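Local coordinates for cytokinin riboside 5'-monophosphate phosphoribohydrolase (Corynebacterium glutamicum, PDB 5WQ3), which belongs to the SLOG clan of Rossmann-like alpha/beta proteins, packing helices around a central parallel beta sheet in a six-chain assembly, at residues 99-104 with 240-245; 118-123 with 142-147; 185-190 with 223-228. All coordinates share one frame; numbering follows the deposited sequence. Where two conformers were deposited one is given.

Contact 1 (99-104 with 240-245); sequences ADYAVV and KFIVDA
Tyr101 reaches across to Ile242 and Val243 on helix 235-246, and the contact can be read atom by atom along its side chain. With CG anti to the carbonyl carbon (chi1 -71°), the ring leaves the backbone just ahead of strand 102-105 and heads for the helix. Along the ring, Tyr101 CE2 is the first atom to meet the helix, with Val243 CG2 at 4.1 Å. That methyl lies at the ring's edge, close to its plane. Further out, Tyr101 CZ has Ile242 CG2 at 4.0 Å, approached at a slant. The phenol oxygen completes the reach: Tyr101 OH sits 3.8 Å from Ile242 CG2 and 4.0 Å from Val243 CA, so it lies against the helix itself. Beside the ring, Ala99 CB adds a second apolar touch, 4.0 Å from Val243 CG2, and this one methyl therefore serves two partners. Asp100, with positive phi, closes the preceding helix in a Schellman motif, which turns the chain between Ala99 and Tyr101. Across the two segments no hydrogen bond forms; the hydroxyl instead bonds His246 ND1 on the same helix, while Lys69 makes a cation-pi contact with the ring. The chemistry is thus that of an amphipathic tyrosine: aliphatic branches border its ring, while its hydroxyl finds a hydrogen-bond partner, His246, about one turn further along the helix.

Contact 2 (118-123 with 142-147); sequences GASEAN and YVDLGL
Ser120 lays its CB against the carbonyl oxygen of Tyr142, with Ser120 CB and Tyr142 O 3.6 Å apart. The same oxygen accepts a hydrogen bond from Ser126 OG, so the serine methylene packs beside a carbonyl that is already engaged. The hydroxyl goes elsewhere: chi1 of -160° sets OG anti to the backbone N and aims it at Asp144. In the conformer described here, Ser120 OG donates to Asp144 OD2. The separation of Ser120 OG and Asp144 OD2, 2.5 Å, is very short, and because Asp144 adopts two conformers both the length and the approach, about 39° out of the carboxylate plane, are doubtful. Glu121 makes the third touch. Its chain runs extended beyond CG and brings Glu121 OE2 to 3.7 Å from Tyr142 CE1, the carboxylate standing almost perpendicular to the ring (89°). This is a van der Waals approach, slanted to the ring, and Glu121 itself is solvent-exposed. Tyr142 also rests on Glu113, Asn116 and Lys117, so its side chain lies against helix 113-121. That helix ends in a Schellman motif at Asn123, and its Ala119 packs on Val97 of helix 84-98. On the other partner, Leu145 pairs by its backbone with Ser126 and Gly128. The contact thus joins the loop entering the outermost strand 145-149 to the last turn of helix 113-121, whose chain continues into the neighbouring strand 126-131.

Contact 3 (185-190 with 223-228); sequences MVQTGK and EKDVDR
Two side-chain pairs join Val186 and Gln187 to Arg228 and Asp225, and each pair meets in its own geometry. Val186 and Arg228 approach head-on from their two segments: the CG1 methyl sits over one face of the guanidinium, displaced from the centre of the group, with Val186 CG1 3.5 Å from Arg228 NE and 3.7 Å from Arg228 CZ. The arginine reaches this place by a bent path, its CG lying between the backbone N and the carbonyl carbon (chi1 73°) and its chain folding again at chi3. Such a contact uses the flat, weakly solvated face of the cation as an apolar surface. Gln187 and Asp225 instead meet nearly perpendicular, amide and carboxylate planes 87° apart. Gln187 NE2 donates to Asp225 OD2 over 3.1 Å, and the oxygen receives it from well above the carboxylate plane. The stronger partner of that oxygen is the backbone N of Asp222, whose bond probably helps fix the carboxylate for the glutamine. Gln187 also packs on Ile221. Past the glutamine, Gly189 with its positive phi ends the helix in a Schellman motif. The pairing joins the C-terminal end of helix 173-188, the helix of the beta-alpha-beta crossover between strands 166-168 and 196-199, to the short helix 223-227 that leads into strand 230-232, within the helical layers that flank the parallel sheet of a Rossmann-like fold.

Contact 1 is the middle member of the set, touching both of the others. Toward contact 2, whose centre is 16 Å away, Val103 CB packs 3.9 Å from Ala119 CB, where strand 102-105 meets the helix that follows it in the chain. Toward contact 3, centred 19 Å away, Phe241 CZ lies 3.4 Å from Arg228 O. Contacts 2 and 3 do not meet: their centres are 30 Å apart, their nearest atoms about 19 Å, and they fall on opposite sides of the chain's centre. Both lie within the sequence that separates the two segments of contact 1. Partly buried, contact 1 therefore joins parts of the chain far apart in sequence, while contacts 2 and 3 lie at the surface.

Contact 1 (99-104 with 240-245)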
ATOM      1  N   ALA C  99     -65.818   5.559  35.199  1.00 21.45           N
ATOM      2  CA  ALA C  99     -67.179   5.284  34.815  1.00 20.83           C
ATOM      3  C   ALA C  99     -67.404   3.836  34.465  1.00 19.49           C
ATOM      4  O   ALA C  99     -68.424   3.545  33.901  1.00 20.37           O
ATOM      5  CB  ALA C  99     -67.668   6.170  33.675  1.00 22.61           C
ATOM      6  N   ASP C 100     -66.493   2.962  34.865  1.00 21.06           N
ATOM      7  CA  ASP C 100     -66.549   1.532  34.628  1.00 25.57           C
ATOM      8  C   ASP C 100     -66.486   1.105  33.152  1.00 24.64           C
ATOM      9  O   ASP C 100     -67.031   0.062  32.798  1.00 25.03           O
ATOM     10  CB  ASP C 100     -67.753   0.914  35.332  1.00 31.06           C
ATOM     11  CG  ASP C 100     -67.814   1.328  36.817  1.00 39.77           C
ATOM     12  OD1 ASP C 100     -66.739   1.291  37.475  1.00 40.18           O
ATOM     13  OD2 ASP C 100     -68.903   1.777  37.271  1.00 44.49           O
ATOM     14  N   TYR C 101     -65.793   1.869  32.323  1.00 23.58           N
ATOM     15  CA  TYR C 101     -65.552   1.443  30.893  1.00 22.10           C
ATOM     16  C   TYR C 101     -64.151   0.891  30.708  1.00 21.18           C
ATOM     17  O   TYR C 101     -63.211   1.379  31.260  1.00 22.52           O
ATOM     18  CB  TYR C 101     -65.787   2.609  29.907  1.00 21.81           C
ATOM     19  CG  TYR C 101     -67.250   2.961  29.776  1.00 20.86           C
ATOM     20  CD1 TYR C 101     -68.065   2.261  28.914  1.00 22.95           C
ATOM     21  CD2 TYR C 101     -67.802   4.015  30.502  1.00 21.30           C
ATOM     22  CE1 TYR C 101     -69.387   2.581  28.754  1.00 20.67           C
ATOM     23  CE2 TYR C 101     -69.109   4.337  30.392  1.00 21.17           C
ATOM     24  CZ  TYR C 101     -69.914   3.614  29.544  1.00 21.75           C
ATOM     25  OH  TYR C 101     -71.216   3.959  29.405  1.00 19.80           O
ATOM     26  N   ALA C 102     -64.026  -0.167  29.954  1.00 21.70           N
ATOM     27  CA  ALA C 102     -62.733  -0.495  29.305  1.00 21.84           C
ATOM     28  C   ALA C 102     -62.408   0.552  28.253  1.00 21.49           C
ATOM     29  O   ALA C 102     -63.305   1.141  27.691  1.00 24.37           O
ATOM     30  CB  ALA C 102     -62.793  -1.884  28.651  1.00 23.23           C
ATOM     31  N   VAL C 103     -61.116   0.806  28.024  1.00 20.59           N
ATOM     32  CA  VAL C 103     -60.663   1.786  27.082  1.00 21.26           C
ATOM     33  C   VAL C 103     -59.870   1.028  26.036  1.00 20.73           C
ATOM     34  O   VAL C 103     -58.895   0.334  26.391  1.00 24.97           O
ATOM     35  CB  VAL C 103     -59.784   2.804  27.778  1.00 22.85           C
ATOM     36  CG1 VAL C 103     -59.055   3.697  26.793  1.00 24.50           C
ATOM     37  CG2 VAL C 103     -60.639   3.607  28.764  1.00 23.84           C
ATOM     38  N   VAL C 104     -60.329   1.111  24.804  1.00 19.79           N
ATOM     39  CA  VAL C 104     -59.769   0.429  23.653  1.00 20.64           C
ATOM     40  C   VAL C 104     -59.154   1.452  22.711  1.00 23.16           C
ATOM     41  O   VAL C 104     -59.821   2.467  22.369  1.00 22.20           O
ATOM     42  CB  VAL C 104     -60.865  -0.280  22.874  1.00 18.92           C
ATOM     43  CG1 VAL C 104     -60.314  -1.106  21.709  1.00 18.08           C
ATOM     44  CG2 VAL C 104     -61.651  -1.155  23.809  1.00 20.43           C
ATOM     45  N   LYS C 240     -69.865  11.841  30.830  1.00 20.74           N
ATOM     46  CA  LYS C 240     -71.296  11.962  31.117  1.00 22.65           C
ATOM     47  C   LYS C 240     -72.215  11.857  29.911  1.00 19.85           C
ATOM     48  O   LYS C 240     -73.282  11.295  30.036  1.00 19.35           O
ATOM     49  CB  LYS C 240     -71.602  13.310  31.853  1.00 24.88           C
ATOM     50  CG  LYS C 240     -72.986  13.333  32.477  1.00 26.79           C
ATOM     51  CD  LYS C 240     -73.333  14.714  33.103  1.00 29.67           C
ATOM     52  CE  LYS C 240     -74.545  14.595  34.050  1.00 29.06           C
ATOM     53  NZ  LYS C 240     -75.791  14.289  33.310  1.00 31.97           N
ATOM     54  N   PHE C 241     -71.825  12.387  28.748  1.00 20.04           N
ATOM     55  CA  PHE C 241     -72.617  12.233  27.552  1.00 18.69           C
ATOM     56  C   PHE C 241     -72.737  10.722  27.225  1.00 18.04           C
ATOM     57  O   PHE C 241     -73.757  10.228  26.904  1.00 19.95           O
ATOM     58  CB  PHE C 241     -71.912  12.948  26.450  1.00 19.73           C
ATOM     59  CG  PHE C 241     -72.639  12.950  25.147  1.00 21.17           C
ATOM     60  CD1 PHE C 241     -73.638  13.876  24.882  1.00 21.64           C
ATOM     61  CD2 PHE C 241     -72.266  12.040  24.147  1.00 21.68           C
ATOM     62  CE1 PHE C 241     -74.282  13.900  23.638  1.00 23.85           C
ATOM     63  CE2 PHE C 241     -72.873  12.060  22.934  1.00 22.76           C
ATOM     64  CZ  PHE C 241     -73.884  12.999  22.651  1.00 25.12           C
ATOM     65  N   ILE C 242     -71.662  10.033  27.364  1.00 18.35           N
ATOM     66  CA  ILE C 242     -71.615   8.558  27.093  1.00 20.20           C
ATOM     67  C   ILE C 242     -72.446   7.759  28.089  1.00 20.76           C
ATOM     68  O   ILE C 242     -73.344   6.993  27.713  1.00 22.19           O
ATOM     69  CB  ILE C 242     -70.146   8.111  27.062  1.00 19.89           C
ATOM     70  CG1 ILE C 242     -69.448   8.850  25.922  1.00 19.51           C
ATOM     71  CG2 ILE C 242     -69.996   6.565  26.850  1.00 18.28           C
ATOM     72  CD1 ILE C 242     -67.954   8.596  25.845  1.00 20.88           C
ATOM     73  N   VAL C 243     -72.186   7.961  29.362  1.00 21.36           N
ATOM     74  CA  VAL C 243     -73.005   7.365  30.420  1.00 22.28           C
ATOM     75  C   VAL C 243     -74.511   7.566  30.222  1.00 22.23           C
ATOM     76  O   VAL C 243     -75.318   6.608  30.267  1.00 18.16           O
ATOM     77  CB  VAL C 243     -72.589   7.913  31.808  1.00 20.59           C
ATOM     78  CG1 VAL C 243     -73.637   7.535  32.857  1.00 21.44           C
ATOM     79  CG2 VAL C 243     -71.198   7.434  32.150  1.00 21.80           C
ATOM     80  N   ASP C 244     -74.888   8.830  29.987  1.00 22.23           N
ATOM     81  CA  ASP C 244     -76.256   9.160  29.794  1.00 24.20           C
ATOM     82  C   ASP C 244     -76.804   8.519  28.534  1.00 25.90           C
ATOM     83  O   ASP C 244     -77.935   8.039  28.520  1.00 23.38           O
ATOM     84  CB  ASP C 244     -76.466  10.699  29.683  1.00 24.27           C
ATOM     85  CG  ASP C 244     -76.358  11.371  31.012  1.00 28.63           C
ATOM     86  OD1 ASP C 244     -76.198  10.620  32.019  1.00 26.90           O
ATOM     87  OD2 ASP C 244     -76.349  12.645  31.079  1.00 32.14           O
ATOM     88  N   ALA C 245     -76.025   8.508  27.465  1.00 21.72           N
ATOM     89  CA  ALA C 245     -76.495   7.871  26.245  1.00 22.55           C
ATOM     90  C   ALA C 245     -76.721   6.358  26.448  1.00 23.94           C
ATOM     91  O   ALA C 245     -77.551   5.772  25.772  1.00 23.52           O
ATOM     92  CB  ALA C 245     -75.495   8.078  25.134  1.00 24.42           C
TER

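Contact 2 (118-123 with 142-147)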
ATOM      1  N   GLY C 118     -53.692   6.410  30.941  1.00 30.78           N
ATOM      2  CA  GLY C 118     -54.778   6.764  31.863  1.00 30.31           C
ATOM      3  C   GLY C 118     -55.514   5.590  32.448  1.00 31.16           C
ATOM      4  O   GLY C 118     -55.615   5.461  33.671  1.00 29.14           O
ATOM      5  N   ALA C 119     -56.043   4.731  31.578  1.00 25.71           N
ATOM      6  CA  ALA C 119     -56.818   3.580  32.001  1.00 27.58           C
ATOM      7  C   ALA C 119     -56.038   2.548  32.799  1.00 30.42           C
ATOM      8  O   ALA C 119     -56.545   1.991  33.783  1.00 30.59           O
ATOM      9  CB  ALA C 119     -57.392   2.898  30.808  1.00 27.13           C
ATOM     10  N   SER C 120     -54.840   2.238  32.330  1.00 34.53           N
ATOM     11  CA  SER C 120     -54.030   1.198  32.961  1.00 35.45           C
ATOM     12  C   SER C 120     -53.639   1.660  34.368  1.00 35.32           C
ATOM     13  O   SER C 120     -53.780   0.938  35.340  1.00 34.33           O
ATOM     14  CB  SER C 120     -52.773   0.911  32.142  1.00 35.00           C
ATOM     15  OG  SER C 120     -52.271  -0.374  32.515  1.00 35.30           O
ATOM     16  N   GLU C 121     -53.179   2.887  34.451  1.00 33.84           N
ATOM     17  CA  GLU C 121     -52.706   3.408  35.713  1.00 37.28           C
ATOM     18  C   GLU C 121     -53.842   3.665  36.699  1.00 37.19           C
ATOM     19  O   GLU C 121     -53.558   3.809  37.867  1.00 37.17           O
ATOM     20  CB  GLU C 121     -51.818   4.637  35.506  1.00 36.05           C
ATOM     21  CG  GLU C 121     -50.467   4.253  34.879  1.00 37.99           C
ATOM     22  CD  GLU C 121     -49.480   5.413  34.790  1.00 42.94           C
ATOM     23  OE1 GLU C 121     -49.923   6.586  34.937  1.00 44.71           O
ATOM     24  OE2 GLU C 121     -48.262   5.147  34.525  1.00 44.65           O
ATOM     25  N   ALA C 122     -55.109   3.687  36.250  1.00 33.04           N
ATOM     26  CA  ALA C 122     -56.266   3.659  37.179  1.00 29.06           C
ATOM     27  C   ALA C 122     -56.762   2.288  37.428  1.00 27.69           C
ATOM     28  O   ALA C 122     -57.884   2.118  37.859  1.00 31.71           O
ATOM     29  CB  ALA C 122     -57.414   4.483  36.652  1.00 29.36           C
ATOM     30  N   ASN C 123     -55.973   1.261  37.167  1.00 30.17           N
ATOM     31  CA  ASN C 123     -56.468  -0.110  37.401  1.00 32.99           C
ATOM     32  C   ASN C 123     -57.679  -0.490  36.636  1.00 32.44           C
ATOM     33  O   ASN C 123     -58.440  -1.331  37.123  1.00 34.81           O
ATOM     34  CB  ASN C 123     -56.841  -0.336  38.876  1.00 40.34           C
ATOM     35  CG  ASN C 123     -55.736   0.039  39.811  1.00 43.85           C
ATOM     36  OD1 ASN C 123     -55.844   0.989  40.638  1.00 47.43           O
ATOM     37  ND2 ASN C 123     -54.640  -0.674  39.672  1.00 47.99           N
ATOM     38  N   TYR C 142     -48.567   0.510  27.794  1.00 36.57           N
ATOM     39  CA  TYR C 142     -49.703   0.570  28.676  1.00 32.83           C
ATOM     40  C   TYR C 142     -50.889  -0.297  28.253  1.00 35.17           C
ATOM     41  O   TYR C 142     -51.967  -0.262  28.867  1.00 36.31           O
ATOM     42  CB  TYR C 142     -50.116   2.002  28.830  1.00 35.18           C
ATOM     43  CG  TYR C 142     -49.013   2.891  29.368  1.00 39.45           C
ATOM     44  CD1 TYR C 142     -48.633   2.863  30.723  1.00 39.35           C
ATOM     45  CD2 TYR C 142     -48.343   3.758  28.532  1.00 44.84           C
ATOM     46  CE1 TYR C 142     -47.627   3.700  31.192  1.00 39.96           C
ATOM     47  CE2 TYR C 142     -47.339   4.607  29.000  1.00 41.47           C
ATOM     48  CZ  TYR C 142     -47.004   4.586  30.318  1.00 39.34           C
ATOM     49  OH  TYR C 142     -45.998   5.439  30.695  1.00 43.31           O
ATOM     50  N   VAL C 143     -50.690  -1.100  27.225  1.00 31.65           N
ATOM     51  CA  VAL C 143     -51.702  -1.966  26.757  1.00 32.36           C
ATOM     52  C   VAL C 143     -51.655  -3.207  27.572  1.00 35.42           C
ATOM     53  O   VAL C 143     -50.651  -3.916  27.539  1.00 38.86           O
ATOM     54  CB  VAL C 143     -51.473  -2.322  25.281  1.00 29.49           C
ATOM     55  CG1 VAL C 143     -52.339  -3.494  24.826  1.00 31.32           C
ATOM     56  CG2 VAL C 143     -51.730  -1.116  24.420  1.00 25.85           C
ATOM     57  N   ASP C 144     -52.750  -3.560  28.218  0.50 34.96           N
ATOM     58  CA  ASP C 144     -52.740  -4.739  29.045  0.50 30.71           C
ATOM     59  C   ASP C 144     -53.492  -5.918  28.420  0.50 31.10           C
ATOM     60  O   ASP C 144     -53.373  -7.043  28.924  0.50 27.87           O
ATOM     61  CB  ASP C 144     -53.229  -4.387  30.459  0.50 30.06           C
ATOM     62  CG  ASP C 144     -52.277  -3.432  31.187  0.50 30.44           C
ATOM     63  OD1 ASP C 144     -51.126  -3.250  30.725  0.50 29.23           O
ATOM     64  OD2 ASP C 144     -52.671  -2.856  32.227  0.50 29.80           O
ATOM     65  N   LEU C 145     -54.277  -5.689  27.360  1.00 31.26           N
ATOM     66  CA  LEU C 145     -54.814  -6.791  26.531  1.00 30.88           C
ATOM     67  C   LEU C 145     -54.538  -6.335  25.087  1.00 34.04           C
ATOM     68  O   LEU C 145     -55.196  -5.416  24.580  1.00 29.52           O
ATOM     69  CB  LEU C 145     -56.307  -7.067  26.785  1.00 31.58           C
ATOM     70  CG  LEU C 145     -57.121  -8.049  25.912  1.00 36.47           C
ATOM     71  CD1 LEU C 145     -56.580  -9.468  26.018  1.00 40.05           C
ATOM     72  CD2 LEU C 145     -58.612  -8.109  26.232  1.00 38.04           C
ATOM     73  N   GLY C 146     -53.520  -6.934  24.464  1.00 30.20           N
ATOM     74  CA  GLY C 146     -53.019  -6.493  23.136  1.00 30.54           C
ATOM     75  C   GLY C 146     -53.322  -7.552  22.125  1.00 31.20           C
ATOM     76  O   GLY C 146     -53.275  -8.724  22.447  1.00 30.85           O
ATOM     77  N   LEU C 147     -53.776  -7.173  20.938  1.00 28.60           N
ATOM     78  CA  LEU C 147     -53.786  -8.087  19.816  1.00 28.68           C
ATOM     79  C   LEU C 147     -53.211  -7.278  18.685  1.00 27.21           C
ATOM     80  O   LEU C 147     -53.254  -6.041  18.668  1.00 30.35           O
ATOM     81  CB  LEU C 147     -55.193  -8.520  19.388  1.00 30.94           C
ATOM     82  CG  LEU C 147     -56.098  -9.430  20.172  1.00 35.75           C
ATOM     83  CD1 LEU C 147     -56.351  -8.845  21.539  1.00 43.21           C
ATOM     84  CD2 LEU C 147     -57.415  -9.570  19.426  1.00 36.86           C
TER

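Contact 3 (185-190 with 223-228)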
ATOM      1  N   MET C 185     -72.196   4.162  10.157  1.00 26.23           N
ATOM      2  CA  MET C 185     -72.778   3.032  10.849  1.00 27.51           C
ATOM      3  C   MET C 185     -73.929   3.529  11.724  1.00 30.86           C
ATOM      4  O   MET C 185     -74.961   2.879  11.812  1.00 26.66           O
ATOM      5  CB  MET C 185     -71.754   2.291  11.668  1.00 29.36           C
ATOM      6  CG  MET C 185     -70.640   1.646  10.866  1.00 30.77           C
ATOM      7  SD  MET C 185     -71.210   0.186   9.992  1.00 39.39           S
ATOM      8  CE  MET C 185     -71.151   0.666   8.272  1.00 46.92           C
ATOM      9  N   VAL C 186     -73.785   4.716  12.318  1.00 29.84           N
ATOM     10  CA  VAL C 186     -74.885   5.245  13.113  1.00 29.87           C
ATOM     11  C   VAL C 186     -76.041   5.640  12.206  1.00 31.62           C
ATOM     12  O   VAL C 186     -77.207   5.270  12.457  1.00 33.69           O
ATOM     13  CB  VAL C 186     -74.449   6.373  14.055  1.00 29.69           C
ATOM     14  CG1 VAL C 186     -75.637   7.117  14.644  1.00 32.50           C
ATOM     15  CG2 VAL C 186     -73.585   5.795  15.148  1.00 32.44           C
ATOM     16  N   GLN C 187     -75.732   6.336  11.123  1.00 32.88           N
ATOM     17  CA  GLN C 187     -76.775   6.800  10.209  1.00 34.86           C
ATOM     18  C   GLN C 187     -77.525   5.618   9.543  1.00 34.91           C
ATOM     19  O   GLN C 187     -78.725   5.675   9.425  1.00 34.40           O
ATOM     20  CB  GLN C 187     -76.179   7.824   9.236  1.00 33.92           C
ATOM     21  CG  GLN C 187     -76.900   8.078   7.965  1.00 39.33           C
ATOM     22  CD  GLN C 187     -75.929   8.748   7.037  1.00 43.30           C
ATOM     23  OE1 GLN C 187     -74.958   8.136   6.622  1.00 50.94           O
ATOM     24  NE2 GLN C 187     -76.106  10.014   6.819  1.00 38.23           N
ATOM     25  N   THR C 188     -76.838   4.520   9.217  1.00 40.71           N
ATOM     26  CA  THR C 188     -77.476   3.363   8.580  1.00 37.21           C
ATOM     27  C   THR C 188     -78.172   2.448   9.586  1.00 43.60           C
ATOM     28  O   THR C 188     -78.836   1.525   9.166  1.00 43.19           O
ATOM     29  CB  THR C 188     -76.491   2.498   7.732  1.00 40.61           C
ATOM     30  OG1 THR C 188     -75.359   2.044   8.514  1.00 36.99           O
ATOM     31  CG2 THR C 188     -75.993   3.254   6.551  1.00 38.39           C
ATOM     32  N   GLY C 189     -78.020   2.680  10.895  1.00 42.05           N
ATOM     33  CA  GLY C 189     -78.611   1.787  11.902  1.00 38.89           C
ATOM     34  C   GLY C 189     -77.877   0.468  12.134  1.00 39.94           C
ATOM     35  O   GLY C 189     -78.387  -0.425  12.779  1.00 36.30           O
ATOM     36  N   LYS C 190     -76.637   0.340  11.684  1.00 36.03           N
ATOM     37  CA  LYS C 190     -75.921  -0.903  11.904  1.00 33.63           C
ATOM     38  C   LYS C 190     -75.410  -0.913  13.347  1.00 29.41           C
ATOM     39  O   LYS C 190     -75.046  -1.945  13.841  1.00 30.88           O
ATOM     40  CB  LYS C 190     -74.780  -1.051  10.893  1.00 37.86           C
ATOM     41  CG  LYS C 190     -75.181  -0.913   9.410  1.00 42.15           C
ATOM     42  CD  LYS C 190     -76.046  -2.060   8.894  1.00 45.99           C
ATOM     43  CE  LYS C 190     -75.286  -3.389   8.931  1.00 51.01           C
ATOM     44  NZ  LYS C 190     -75.991  -4.549   8.302  1.00 51.78           N
ATOM     45  N   GLU C 223     -79.694  16.637   9.425  1.00 45.01           N
ATOM     46  CA  GLU C 223     -79.090  17.421  10.438  1.00 45.82           C
ATOM     47  C   GLU C 223     -78.858  16.678  11.744  1.00 37.14           C
ATOM     48  O   GLU C 223     -77.898  16.977  12.449  1.00 34.37           O
ATOM     49  CB  GLU C 223     -79.902  18.658  10.704  1.00 48.12           C
ATOM     50  CG  GLU C 223     -79.034  19.716  11.320  1.00 52.96           C
ATOM     51  CD  GLU C 223     -79.798  20.987  11.557  1.00 61.97           C
ATOM     52  OE1 GLU C 223     -79.157  21.942  12.048  1.00 65.36           O
ATOM     53  OE2 GLU C 223     -81.027  21.013  11.274  1.00 62.40           O
ATOM     54  N   LYS C 224     -79.699  15.730  12.071  1.00 33.82           N
ATOM     55  CA  LYS C 224     -79.482  14.972  13.279  1.00 40.68           C
ATOM     56  C   LYS C 224     -78.200  14.071  13.168  1.00 39.88           C
ATOM     57  O   LYS C 224     -77.543  13.780  14.165  1.00 36.03           O
ATOM     58  CB  LYS C 224     -80.714  14.124  13.565  1.00 44.89           C
ATOM     59  CG  LYS C 224     -80.995  13.116  12.481  1.00 51.17           C
ATOM     60  CD  LYS C 224     -82.011  12.069  12.896  1.00 55.71           C
ATOM     61  CE  LYS C 224     -83.408  12.518  12.506  1.00 62.54           C
ATOM     62  NZ  LYS C 224     -84.390  11.776  13.333  1.00 64.47           N
ATOM     63  N   ASP C 225     -77.858  13.631  11.954  1.00 37.91           N
ATOM     64  CA  ASP C 225     -76.617  12.832  11.735  1.00 41.55           C
ATOM     65  C   ASP C 225     -75.317  13.559  12.203  1.00 37.01           C
ATOM     66  O   ASP C 225     -74.315  12.890  12.499  1.00 38.57           O
ATOM     67  CB  ASP C 225     -76.441  12.445  10.276  1.00 40.08           C
ATOM     68  CG  ASP C 225     -77.666  11.790   9.687  1.00 45.94           C
ATOM     69  OD1 ASP C 225     -78.384  11.157  10.470  1.00 44.29           O
ATOM     70  OD2 ASP C 225     -77.895  11.904   8.448  1.00 44.06           O
ATOM     71  N   VAL C 226     -75.355  14.896  12.238  1.00 30.61           N
ATOM     72  CA  VAL C 226     -74.281  15.691  12.750  1.00 30.99           C
ATOM     73  C   VAL C 226     -74.548  16.249  14.160  1.00 32.85           C
ATOM     74  O   VAL C 226     -73.656  16.288  14.988  1.00 33.23           O
ATOM     75  CB  VAL C 226     -73.886  16.806  11.733  1.00 34.78           C
ATOM     76  CG1 VAL C 226     -74.991  17.843  11.518  1.00 35.39           C
ATOM     77  CG2 VAL C 226     -72.594  17.494  12.147  1.00 37.14           C
ATOM     78  N   ASP C 227     -75.773  16.674  14.447  1.00 36.13           N
ATOM     79  CA  ASP C 227     -76.127  17.190  15.794  1.00 38.26           C
ATOM     80  C   ASP C 227     -75.927  16.207  16.913  1.00 33.21           C
ATOM     81  O   ASP C 227     -75.767  16.622  18.028  1.00 34.53           O
ATOM     82  CB  ASP C 227     -77.609  17.603  15.855  1.00 46.09           C
ATOM     83  CG  ASP C 227     -77.863  18.964  15.249  1.00 50.51           C
ATOM     84  OD1 ASP C 227     -76.902  19.582  14.748  1.00 54.46           O
ATOM     85  OD2 ASP C 227     -79.026  19.409  15.269  1.00 63.45           O
ATOM     86  N   ARG C 228     -75.940  14.910  16.612  1.00 31.62           N
ATOM     87  CA  ARG C 228     -75.810  13.869  17.636  1.00 32.30           C
ATOM     88  C   ARG C 228     -74.404  13.642  18.191  1.00 34.17           C
ATOM     89  O   ARG C 228     -74.261  12.980  19.232  1.00 30.03           O
ATOM     90  CB  ARG C 228     -76.296  12.550  17.068  1.00 38.95           C
ATOM     91  CG  ARG C 228     -75.355  11.906  16.046  1.00 43.21           C
ATOM     92  CD  ARG C 228     -76.070  10.828  15.224  1.00 45.81           C
ATOM     93  NE  ARG C 228     -76.873  10.019  16.138  1.00 49.76           N
ATOM     94  CZ  ARG C 228     -78.090   9.518  15.909  1.00 51.87           C
ATOM     95  NH1 ARG C 228     -78.718   9.698  14.762  1.00 54.76           N
ATOM     96  NH2 ARG C 228     -78.694   8.819  16.864  1.00 54.11           N
TER